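Local structure of bifunctional GH43-CE protein (Bacteroides eggerthii, 6MLY) at residues A30-M35 against S95-L100; T41-S46 against V55-S60; M49-G54 against H483-R488; V106-T111 against F121-N126. The protein probably cleaves xylose units from xylan-type chains with its family 43 glycosidase domain and carries a second, esterase-like domain of the alpha/beta-hydrolase clan. One frame throughout, in Å; residues are numbered along the deposited sequence.

Contact 1 (A30-M35 against S95-L100). With EDO (1,2-ethanediol), chain F.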
# COMPACT_ATOMS: atom_id res chain seq x y z
N ALA A 30 4.22 -4.30 -17.00
CA ALA A 30 4.18 -4.85 -18.35
C ALA A 30 5.51 -5.54 -18.64
O ALA A 30 6.30 -5.05 -19.44
CB ALA A 30 3.89 -3.76 -19.35
N PRO A 31 5.80 -6.68 -17.97
CA PRO A 31 7.08 -7.37 -18.12
C PRO A 31 7.19 -8.26 -19.37
O PRO A 31 6.17 -8.68 -19.92
CB PRO A 31 7.15 -8.24 -16.86
CG PRO A 31 5.70 -8.57 -16.57
CD PRO A 31 4.92 -7.34 -17.00
N ASP A 32 8.43 -8.53 -19.78
CA ASP A 32 8.77 -9.44 -20.87
C ASP A 32 8.07 -8.99 -22.15
O ASP A 32 7.22 -9.69 -22.69
CB ASP A 32 8.41 -10.89 -20.52
CG ASP A 32 9.07 -11.41 -19.26
OD1 ASP A 32 9.76 -10.61 -18.58
OD2 ASP A 32 8.88 -12.60 -18.96
N MET A 33 8.45 -7.79 -22.61
CA MET A 33 7.91 -7.21 -23.82
C MET A 33 8.52 -7.92 -25.04
O MET A 33 9.71 -8.25 -25.06
CB MET A 33 8.23 -5.71 -23.90
CG MET A 33 7.42 -4.87 -22.93
SD MET A 33 7.82 -3.11 -23.06
CE MET A 33 9.46 -3.08 -22.35
N SER A 34 7.67 -8.16 -26.03
CA SER A 34 8.06 -8.48 -27.38
C SER A 34 7.37 -7.48 -28.30
O SER A 34 6.15 -7.50 -28.45
CB SER A 34 7.71 -9.91 -27.72
OG SER A 34 8.29 -10.31 -28.95
N MET A 35 8.17 -6.58 -28.90
CA MET A 35 7.67 -5.43 -29.65
C MET A 35 8.00 -5.59 -31.14
O MET A 35 8.99 -6.22 -31.53
CB MET A 35 8.32 -4.14 -29.12
CG MET A 35 7.56 -2.87 -29.48
SD MET A 35 8.26 -1.42 -28.64
CE MET A 35 7.61 -1.68 -26.99
N SER A 95 1.62 -18.38 -18.18
CA SER A 95 2.19 -17.94 -19.45
C SER A 95 3.28 -16.90 -19.20
O SER A 95 3.02 -15.83 -18.67
CB SER A 95 1.13 -17.42 -20.38
OG SER A 95 0.54 -16.23 -19.89
N TRP A 96 4.50 -17.22 -19.64
CA TRP A 96 5.71 -16.42 -19.43
C TRP A 96 6.08 -15.64 -20.70
O TRP A 96 5.20 -15.36 -21.54
CB TRP A 96 6.83 -17.35 -18.92
CG TRP A 96 6.89 -17.42 -17.42
CD1 TRP A 96 5.88 -17.12 -16.56
CD2 TRP A 96 8.01 -17.80 -16.60
NE1 TRP A 96 6.30 -17.27 -15.27
CE2 TRP A 96 7.60 -17.69 -15.26
CE3 TRP A 96 9.32 -18.21 -16.87
CZ2 TRP A 96 8.44 -17.99 -14.19
CZ3 TRP A 96 10.16 -18.50 -15.81
CH2 TRP A 96 9.72 -18.39 -14.49
N ALA A 97 7.35 -15.23 -20.81
CA ALA A 97 7.87 -14.41 -21.92
C ALA A 97 7.38 -14.96 -23.26
O ALA A 97 7.49 -16.15 -23.53
CB ALA A 97 9.37 -14.37 -21.87
N SER A 98 6.83 -14.06 -24.08
CA SER A 98 6.26 -14.37 -25.36
C SER A 98 7.15 -13.80 -26.46
O SER A 98 8.04 -13.00 -26.18
CB SER A 98 4.84 -13.85 -25.47
OG SER A 98 4.79 -12.44 -25.37
N CYS A 99 6.89 -14.23 -27.69
CA CYS A 99 7.60 -13.81 -28.88
C CYS A 99 6.57 -13.33 -29.90
O CYS A 99 5.67 -14.09 -30.27
CB CYS A 99 8.42 -14.97 -29.43
SG CYS A 99 9.61 -14.49 -30.71
N LEU A 100 6.67 -12.06 -30.32
CA LEU A 100 5.72 -11.45 -31.27
C LEU A 100 6.45 -11.10 -32.58
O LEU A 100 7.43 -10.35 -32.56
CB LEU A 100 5.10 -10.21 -30.63
CG LEU A 100 4.19 -9.38 -31.54
CD1 LEU A 100 3.00 -10.19 -32.02
CD2 LEU A 100 3.72 -8.11 -30.83
C1 EDO F . 10.46 -13.56 -15.95
O1 EDO F . 9.83 -12.38 -16.47
C2 EDO F . 9.51 -14.73 -16.14
O2 EDO F . 9.20 -14.86 -17.54
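S34 places OG anti to its own backbone N (chi1 -170°), and this turns the hydroxyl onto the backbone of L100. D32 differs: CG is anti to the carbonyl carbon (chi1 -57°). Its CB and OD2 both lie near A97. The polar link between the segments is the bond from L100 N to S34 OG. It is 2.8 Å long, with an N-H...O angle of 159°. A side-chain oxygen thus takes an amide hydrogen of strand 99-103. Carbon atoms meet carbonyl oxygens beside this bond. S34 CB sits 3.5 Å from S98 O, and L100 CD2 comes within 3.5 Å of S34 O. S98 OG turns to another partner, S45 OG.

At the other end D32 OD2 rests 3.4 Å from A97 CB. The carboxylate also grips a bound ethanediol, probably from the crystallisation liquor. The diol O2 gives a hydrogen bond of 2.7 Å to D32 OD2. The diol O1 lies close to both carboxylate oxygens. The diol carbon C2 lies over the centre of the W96 ring, 3.4 Å above its plane. W96 NE1 is tied to G92 O, which helps fix the ring. R275 NH1 also bonds the diol.

The segments lead into the first strands of two four-stranded sheets. This fits adjoining blades of the five-bladed beta-propeller of family 43. The A97 side chain is about 5 Å from that of D143, predicted to tune the catalytic acid, so the diol probably marks the active-site pocket.

Contact 2 (T41-S46 against V55-S60)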
# COMPACT_ATOMS: atom_id res chain seq x y z
N THR A 41 2.14 1.64 -37.20
CA THR A 41 1.66 1.04 -35.96
C THR A 41 2.81 0.35 -35.21
O THR A 41 3.77 -0.09 -35.83
CB THR A 41 0.57 -0.00 -36.24
OG1 THR A 41 -0.37 0.57 -37.15
CG2 THR A 41 -0.14 -0.48 -35.00
N TYR A 42 2.69 0.27 -33.88
CA TYR A 42 3.56 -0.53 -33.04
C TYR A 42 2.71 -1.57 -32.30
O TYR A 42 1.56 -1.30 -31.96
CB TYR A 42 4.33 0.34 -32.05
CG TYR A 42 5.29 1.33 -32.67
CD1 TYR A 42 4.90 2.63 -32.94
CD2 TYR A 42 6.60 0.97 -32.97
CE1 TYR A 42 5.77 3.54 -33.50
CE2 TYR A 42 7.49 1.87 -33.53
CZ TYR A 42 7.07 3.17 -33.80
OH TYR A 42 7.93 4.07 -34.35
N TYR A 43 3.27 -2.75 -32.07
CA TYR A 43 2.58 -3.81 -31.34
C TYR A 43 3.54 -4.44 -30.33
O TYR A 43 4.75 -4.41 -30.51
CB TYR A 43 2.04 -4.87 -32.30
CG TYR A 43 0.80 -4.46 -33.05
CD1 TYR A 43 -0.40 -4.28 -32.39
CD2 TYR A 43 0.83 -4.26 -34.42
CE1 TYR A 43 -1.55 -3.91 -33.07
CE2 TYR A 43 -0.31 -3.88 -35.12
CZ TYR A 43 -1.50 -3.71 -34.44
OH TYR A 43 -2.62 -3.34 -35.12
N MET A 44 2.96 -5.02 -29.28
CA MET A 44 3.71 -5.51 -28.15
C MET A 44 2.88 -6.54 -27.38
O MET A 44 1.79 -6.23 -26.90
CB MET A 44 4.08 -4.34 -27.22
CG MET A 44 4.57 -4.78 -25.85
SD MET A 44 4.13 -3.59 -24.57
CE MET A 44 3.44 -4.71 -23.35
N SER A 45 3.41 -7.77 -27.29
CA SER A 45 2.92 -8.82 -26.40
C SER A 45 3.57 -8.65 -25.03
O SER A 45 4.45 -7.80 -24.84
CB SER A 45 3.16 -10.19 -26.99
OG SER A 45 4.54 -10.50 -27.01
N SER A 46 3.15 -9.46 -24.06
CA SER A 46 3.44 -9.19 -22.65
C SER A 46 3.18 -10.44 -21.79
O SER A 46 2.55 -11.39 -22.24
CB SER A 46 2.61 -8.02 -22.19
OG SER A 46 3.23 -7.38 -21.09
N VAL A 55 -1.44 -13.46 -22.11
CA VAL A 55 -0.61 -12.82 -23.15
C VAL A 55 -1.35 -11.62 -23.74
O VAL A 55 -1.92 -11.71 -24.82
CB VAL A 55 -0.18 -13.82 -24.25
CG1 VAL A 55 0.93 -13.24 -25.12
CG2 VAL A 55 0.25 -15.17 -23.69
N PRO A 56 -1.39 -10.47 -23.03
CA PRO A 56 -2.01 -9.26 -23.57
C PRO A 56 -1.18 -8.61 -24.69
O PRO A 56 0.02 -8.43 -24.54
CB PRO A 56 -2.09 -8.31 -22.36
CG PRO A 56 -1.01 -8.79 -21.42
CD PRO A 56 -0.87 -10.28 -21.66
N ILE A 57 -1.86 -8.26 -25.79
CA ILE A 57 -1.27 -7.51 -26.89
C ILE A 57 -1.67 -6.05 -26.73
O ILE A 57 -2.84 -5.76 -26.47
CB ILE A 57 -1.69 -8.07 -28.26
CG1 ILE A 57 -1.45 -9.58 -28.38
CG2 ILE A 57 -1.01 -7.31 -29.40
CD1 ILE A 57 -2.71 -10.41 -28.35
N MET A 58 -0.70 -5.15 -26.89
CA MET A 58 -0.88 -3.71 -26.77
C MET A 58 -0.49 -3.03 -28.08
O MET A 58 0.50 -3.40 -28.69
CB MET A 58 -0.00 -3.14 -25.65
CG MET A 58 -0.37 -3.64 -24.28
SD MET A 58 0.48 -2.72 -22.97
CE MET A 58 0.07 -3.74 -21.56
N LYS A 59 -1.27 -2.02 -28.47
CA LYS A 59 -1.05 -1.24 -29.68
C LYS A 59 -0.57 0.17 -29.29
O LYS A 59 -0.99 0.69 -28.26
CB LYS A 59 -2.34 -1.18 -30.50
CG LYS A 59 -2.37 -0.18 -31.65
CD LYS A 59 -3.72 -0.07 -32.32
CE LYS A 59 -3.68 0.72 -33.61
NZ LYS A 59 -4.64 0.19 -34.61
N SER A 60 0.29 0.76 -30.12
CA SER A 60 0.68 2.17 -30.01
C SER A 60 0.96 2.74 -31.41
O SER A 60 1.12 2.00 -32.36
CB SER A 60 1.87 2.35 -29.11
OG SER A 60 2.14 3.73 -28.88
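T41-S46 and V55-S60 pair as antiparallel strands within a four-stranded sheet, consistent with one blade of the family 43 beta-propeller. Backbone hydrogen bonds set the register. Y42 and S60 form a hydrogen-bonded pair, with Y42 N to S60 O at 2.8 Å and S60 N to Y42 O at 3.0 Å. M44 and M58 form the next such pair. Here M58 N to M44 O is 2.7 Å, while the return bond from M44 N to M58 O is weak, its N-H...O angle only 123°. Between them Y43 and K59 make a non-hydrogen-bonded pair.

Apolar packing differs on the two faces. On the face of Y42, M44, M58 and S60, the two methionines lie side by side and point the same way. M44 CE touches M58 SD at 3.6 Å. On the other face Y43 and K59 also run side by side, and Y43 CE1 is 3.8 Å from K59 CB. K59 CG, anti to the backbone N (chi1 168°), lies near the Y43 ring. The ring also reaches I57 CG2.

Polar ends on this face share one partner. Y43 OH bonds E128 OE1, and K59 NZ forms a salt bridge to the same oxygen. An alanine in place of Y43 would probably leave K59 CB without its ring neighbour and E128 with one bond fewer. The Y43 ring also meets Y107 edge-to-face.

Beyond M44 and M58 the segments stay close through CA-H...O contacts, S45 CA to P56 O and V55 CA to S46 O. At this end P56 CG lies 3.8 Å from S46 CB.

Contact 3 (M49-G54 against H483-R488)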
# COMPACT_ATOMS: atom_id res chain seq x y z
N MET A 49 1.37 -14.02 -16.63
CA MET A 49 1.53 -15.28 -15.91
C MET A 49 0.15 -15.94 -15.70
O MET A 49 -0.47 -16.40 -16.66
CB MET A 49 2.23 -15.04 -14.57
CG MET A 49 3.69 -14.66 -14.73
SD MET A 49 4.33 -13.72 -13.32
CE MET A 49 5.87 -13.11 -14.02
N HIS A 50 -0.34 -15.90 -14.45
CA HIS A 50 -1.45 -16.73 -13.99
C HIS A 50 -2.80 -16.03 -14.18
O HIS A 50 -3.82 -16.56 -13.76
CB HIS A 50 -1.24 -17.12 -12.52
CG HIS A 50 -1.05 -15.94 -11.63
ND1 HIS A 50 0.19 -15.55 -11.18
CD2 HIS A 50 -1.93 -15.02 -11.17
CE1 HIS A 50 0.07 -14.47 -10.45
NE2 HIS A 50 -1.22 -14.12 -10.42
N MET A 51 -2.80 -14.85 -14.81
CA MET A 51 -4.04 -14.12 -15.09
C MET A 51 -4.77 -14.75 -16.29
O MET A 51 -4.16 -15.40 -17.14
CB MET A 51 -3.77 -12.65 -15.40
CG MET A 51 -3.02 -11.91 -14.30
SD MET A 51 -3.76 -12.06 -12.65
CE MET A 51 -5.06 -10.84 -12.77
N SER A 52 -6.08 -14.51 -16.33
CA SER A 52 -6.98 -14.99 -17.37
C SER A 52 -7.91 -13.85 -17.76
O SER A 52 -8.67 -13.37 -16.92
CB SER A 52 -7.74 -16.19 -16.87
OG SER A 52 -8.90 -16.44 -17.66
N PRO A 53 -7.87 -13.41 -19.03
CA PRO A 53 -7.10 -13.98 -20.12
C PRO A 53 -5.58 -13.71 -20.05
O PRO A 53 -5.12 -12.95 -19.18
CB PRO A 53 -7.69 -13.31 -21.38
CG PRO A 53 -8.13 -11.97 -20.89
CD PRO A 53 -8.66 -12.26 -19.50
N GLY A 54 -4.84 -14.34 -20.98
CA GLY A 54 -3.37 -14.40 -20.99
C GLY A 54 -2.74 -13.77 -22.22
O GLY A 54 -3.40 -13.59 -23.24
N HIS A 483 3.87 -13.58 -5.87
CA HIS A 483 3.23 -13.99 -7.11
C HIS A 483 4.02 -13.55 -8.35
O HIS A 483 3.57 -13.78 -9.48
CB HIS A 483 1.79 -13.42 -7.17
CG HIS A 483 0.91 -13.82 -6.04
ND1 HIS A 483 1.07 -15.00 -5.33
CD2 HIS A 483 -0.18 -13.22 -5.50
CE1 HIS A 483 0.14 -15.10 -4.40
NE2 HIS A 483 -0.65 -14.02 -4.48
N PHE A 484 5.18 -12.90 -8.16
CA PHE A 484 6.09 -12.51 -9.27
C PHE A 484 5.39 -11.52 -10.21
O PHE A 484 5.71 -11.43 -11.40
CB PHE A 484 6.56 -13.75 -10.05
CG PHE A 484 7.90 -13.65 -10.73
CD1 PHE A 484 8.53 -14.80 -11.18
CD2 PHE A 484 8.54 -12.43 -10.93
CE1 PHE A 484 9.76 -14.74 -11.82
CE2 PHE A 484 9.77 -12.37 -11.56
CZ PHE A 484 10.38 -13.52 -12.00
N MET A 485 4.45 -10.75 -9.65
CA MET A 485 3.59 -9.85 -10.40
C MET A 485 3.43 -8.56 -9.59
O MET A 485 3.68 -8.54 -8.39
CB MET A 485 2.22 -10.51 -10.62
CG MET A 485 1.32 -9.76 -11.58
SD MET A 485 -0.32 -10.50 -11.67
CE MET A 485 0.08 -12.07 -12.43
N GLY A 486 3.03 -7.49 -10.29
CA GLY A 486 2.69 -6.23 -9.66
C GLY A 486 1.45 -6.37 -8.79
O GLY A 486 0.66 -7.32 -8.96
N TYR A 487 1.29 -5.44 -7.85
CA TYR A 487 0.08 -5.36 -7.05
C TYR A 487 -1.06 -4.93 -7.97
O TYR A 487 -0.93 -3.97 -8.72
CB TYR A 487 0.27 -4.42 -5.86
CG TYR A 487 0.87 -5.07 -4.64
CD1 TYR A 487 2.13 -5.64 -4.68
CD2 TYR A 487 0.17 -5.13 -3.45
CE1 TYR A 487 2.68 -6.26 -3.58
CE2 TYR A 487 0.72 -5.74 -2.32
CZ TYR A 487 1.98 -6.31 -2.39
OH TYR A 487 2.51 -6.91 -1.29
N ARG A 488 -2.17 -5.67 -7.90
CA ARG A 488 -3.36 -5.37 -8.67
C ARG A 488 -4.49 -4.95 -7.72
O ARG A 488 -4.59 -5.45 -6.59
CB ARG A 488 -3.74 -6.59 -9.50
CG ARG A 488 -2.82 -6.87 -10.68
CD ARG A 488 -3.30 -8.06 -11.50
NE ARG A 488 -2.65 -8.15 -12.81
CZ ARG A 488 -3.16 -7.69 -13.95
NH1 ARG A 488 -4.39 -7.20 -13.99
NH2 ARG A 488 -2.44 -7.74 -15.06
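Three methionines, M49, M51 and M485, carry most of this contact, which joins residues more than 400 positions apart. H50 and M485 meet tip to tip, and the M485 methyl lies over one face of the H50 ring. Its modelled distance from the ring is doubtful. The ring edge faces H483 O in plane, with CE1 3.7 Å away. The ND1 atom of H50 is bonded to G92 N. An alanine in place of H50 would probably leave the M485 methyl without its aromatic surface and G92 N without its partner.

M49 crosses F484 at about a right angle. Its CE sits over the ring face, 4.2 Å from the centroid, in a CH-pi contact. M51 and R488 slide past each other in opposite directions, with M51 CE 3.5 Å from R488 CD. M51 CG touches M485 CE at 3.6 Å.

The contact joins the family 43 domain to the concanavalin A-like domain. Strand 51-52 also extends a sheet of that second domain. The F484 side chain is about 9 Å from that of D143, predicted to matter for catalysis. This is consistent with family 43 xylosidases in which a C-terminal beta-sandwich loop borders the active site.

Contact 4 (V106-T111 against F121-N126); sequences VYYLST and FYTTKN
The F121 ring carries S110 CB over one face, 3.7 Å from its centroid and 21° off the normal, a CH-pi contact. The ring meets F146 edge-to-face. The edge of the Y107 ring faces T124 O in plane. The edge of the Y122 ring likewise faces L109 O. Y108 has V106 CG1 over one face, offset toward the rim. T123 CG2 reaches the same ring obliquely, 3.4 Å from Y108 CD2. It does so with CG2 anti to the carbonyl carbon of T123.

Beneath the side chains the backbones form a regular antiparallel ladder. L109 N to Y122 O is 2.9 Å, and Y122 N to L109 O is 2.7 Å. Y107 and T124 form the other hydrogen-bonded pair, with bonds of 2.9 Å from Y107 N to T124 O and 3.2 Å from T124 N to Y107 O. Y108 with T123 and S110 with F121 are the non-hydrogen-bonded pairs. An ST turn ends the second strand: T124 OG1 accepts from N126 N and is also bonded to P131 O. At the exposed end V106 CG2 meets K125 CG at 4.0 Å.

The two strands are the arms of a beta hairpin. They are the central pair of an antiparallel sheet, with strand 99-103 beside the first and strand 133-137 beside the second. L109 packs on V55 and on I57 of strand 56-60. The face of Y108, S110 and F121 meets strand 145-148, and S110 OG bonds H144 NE2.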
# COMPACT_ATOMS: atom_id res chain seq x y z
N VAL A 106 1.05 -12.14 -41.90
CA VAL A 106 0.51 -12.88 -40.76
C VAL A 106 1.30 -12.54 -39.49
O VAL A 106 2.53 -12.60 -39.49
CB VAL A 106 0.49 -14.40 -41.03
CG1 VAL A 106 0.15 -15.19 -39.78
CG2 VAL A 106 -0.47 -14.75 -42.16
N TYR A 107 0.56 -12.20 -38.43
CA TYR A 107 1.13 -11.99 -37.10
C TYR A 107 1.34 -13.35 -36.43
O TYR A 107 0.46 -14.21 -36.47
CB TYR A 107 0.22 -11.09 -36.26
CG TYR A 107 0.14 -9.66 -36.74
CD1 TYR A 107 -0.89 -9.24 -37.57
CD2 TYR A 107 1.12 -8.74 -36.39
CE1 TYR A 107 -0.95 -7.94 -38.03
CE2 TYR A 107 1.07 -7.44 -36.84
CZ TYR A 107 0.03 -7.03 -37.67
OH TYR A 107 -0.03 -5.75 -38.12
N TYR A 108 2.51 -13.51 -35.80
CA TYR A 108 2.90 -14.75 -35.14
C TYR A 108 3.26 -14.45 -33.68
O TYR A 108 4.17 -13.65 -33.42
CB TYR A 108 4.07 -15.41 -35.87
CG TYR A 108 3.74 -15.94 -37.24
CD1 TYR A 108 3.89 -15.15 -38.37
CD2 TYR A 108 3.26 -17.22 -37.41
CE1 TYR A 108 3.59 -15.63 -39.63
CE2 TYR A 108 2.94 -17.72 -38.66
CZ TYR A 108 3.11 -16.92 -39.78
OH TYR A 108 2.79 -17.41 -41.01
N LEU A 109 2.54 -15.10 -32.76
CA LEU A 109 2.67 -14.91 -31.32
C LEU A 109 2.90 -16.27 -30.63
O LEU A 109 2.11 -17.20 -30.83
CB LEU A 109 1.40 -14.24 -30.81
CG LEU A 109 1.61 -13.21 -29.70
CD1 LEU A 109 0.27 -12.71 -29.17
CD2 LEU A 109 2.46 -13.79 -28.58
N SER A 110 3.96 -16.36 -29.83
CA SER A 110 4.29 -17.58 -29.09
C SER A 110 4.43 -17.27 -27.60
O SER A 110 4.84 -16.18 -27.23
CB SER A 110 5.55 -18.21 -29.62
OG SER A 110 6.70 -17.56 -29.11
N THR A 111 4.09 -18.26 -26.76
CA THR A 111 4.52 -18.30 -25.37
C THR A 111 4.68 -19.76 -24.93
O THR A 111 4.33 -20.69 -25.66
CB THR A 111 3.55 -17.54 -24.45
OG1 THR A 111 4.13 -17.49 -23.15
CG2 THR A 111 2.18 -18.18 -24.35
N PHE A 121 1.69 -21.69 -29.80
CA PHE A 121 1.84 -20.79 -30.95
C PHE A 121 0.45 -20.34 -31.42
O PHE A 121 -0.47 -21.15 -31.56
CB PHE A 121 2.59 -21.48 -32.10
CG PHE A 121 4.08 -21.25 -32.08
CD1 PHE A 121 4.64 -20.11 -32.64
CD2 PHE A 121 4.93 -22.17 -31.48
CE1 PHE A 121 6.01 -19.90 -32.61
CE2 PHE A 121 6.30 -21.95 -31.45
CZ PHE A 121 6.84 -20.82 -32.02
N TYR A 122 0.32 -19.03 -31.67
CA TYR A 122 -0.92 -18.39 -32.08
C TYR A 122 -0.66 -17.56 -33.35
O TYR A 122 0.34 -16.85 -33.42
CB TYR A 122 -1.45 -17.50 -30.95
CG TYR A 122 -1.68 -18.18 -29.62
CD1 TYR A 122 -0.66 -18.35 -28.70
CD2 TYR A 122 -2.95 -18.61 -29.26
CE1 TYR A 122 -0.89 -18.94 -27.46
CE2 TYR A 122 -3.20 -19.19 -28.03
CZ TYR A 122 -2.17 -19.36 -27.12
OH TYR A 122 -2.43 -19.96 -25.92
N THR A 123 -1.56 -17.65 -34.34
CA THR A 123 -1.41 -16.92 -35.61
C THR A 123 -2.74 -16.29 -36.04
O THR A 123 -3.80 -16.89 -35.87
CB THR A 123 -0.89 -17.83 -36.73
OG1 THR A 123 -1.93 -18.76 -37.05
CG2 THR A 123 0.37 -18.58 -36.36
N THR A 124 -2.66 -15.10 -36.64
CA THR A 124 -3.83 -14.36 -37.14
C THR A 124 -3.40 -13.29 -38.17
O THR A 124 -2.25 -12.85 -38.16
CB THR A 124 -4.59 -13.68 -36.00
OG1 THR A 124 -5.79 -13.13 -36.54
CG2 THR A 124 -3.78 -12.58 -35.33
N LYS A 125 -4.35 -12.86 -39.01
CA LYS A 125 -4.14 -11.80 -40.00
C LYS A 125 -4.65 -10.46 -39.45
O LYS A 125 -4.50 -9.43 -40.10
CB LYS A 125 -4.83 -12.15 -41.32
CG LYS A 125 -4.15 -13.26 -42.12
CD LYS A 125 -4.94 -13.74 -43.33
CE LYS A 125 -4.36 -13.28 -44.66
NZ LYS A 125 -5.19 -13.75 -45.79
N ASN A 126 -5.25 -10.47 -38.26
CA ASN A 126 -5.71 -9.25 -37.59
C ASN A 126 -5.43 -9.38 -36.09
O ASN A 126 -6.18 -10.05 -35.37
CB ASN A 126 -7.19 -8.98 -37.88
CG ASN A 126 -7.64 -7.59 -37.46
OD1 ASN A 126 -6.97 -6.93 -36.67
ND2 ASN A 126 -8.76 -7.15 -38.00

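Contacts 2 and 4 are strand pairings inside two different sheets of the family 43 domain, and backbone ladders dominate both. Contact 2 is buried, while contact 4 is only partly so. Contact 1 is buried and joins the edge strands of those two sheets, relying on one bond to a side-chain hydroxyl, with an ethanediol bound alongside. It borders both: S34 O probably bonds S45 N of contact 2, and C99 N probably bonds S110 O of contact 4. Contacts 2 and 4 also pack directly on each other. Contact 3 is buried too, but it joins two domains by methionine and ring packing. It touches contact 1 through W96, and its nearest atoms are about 7 Å from contact 4.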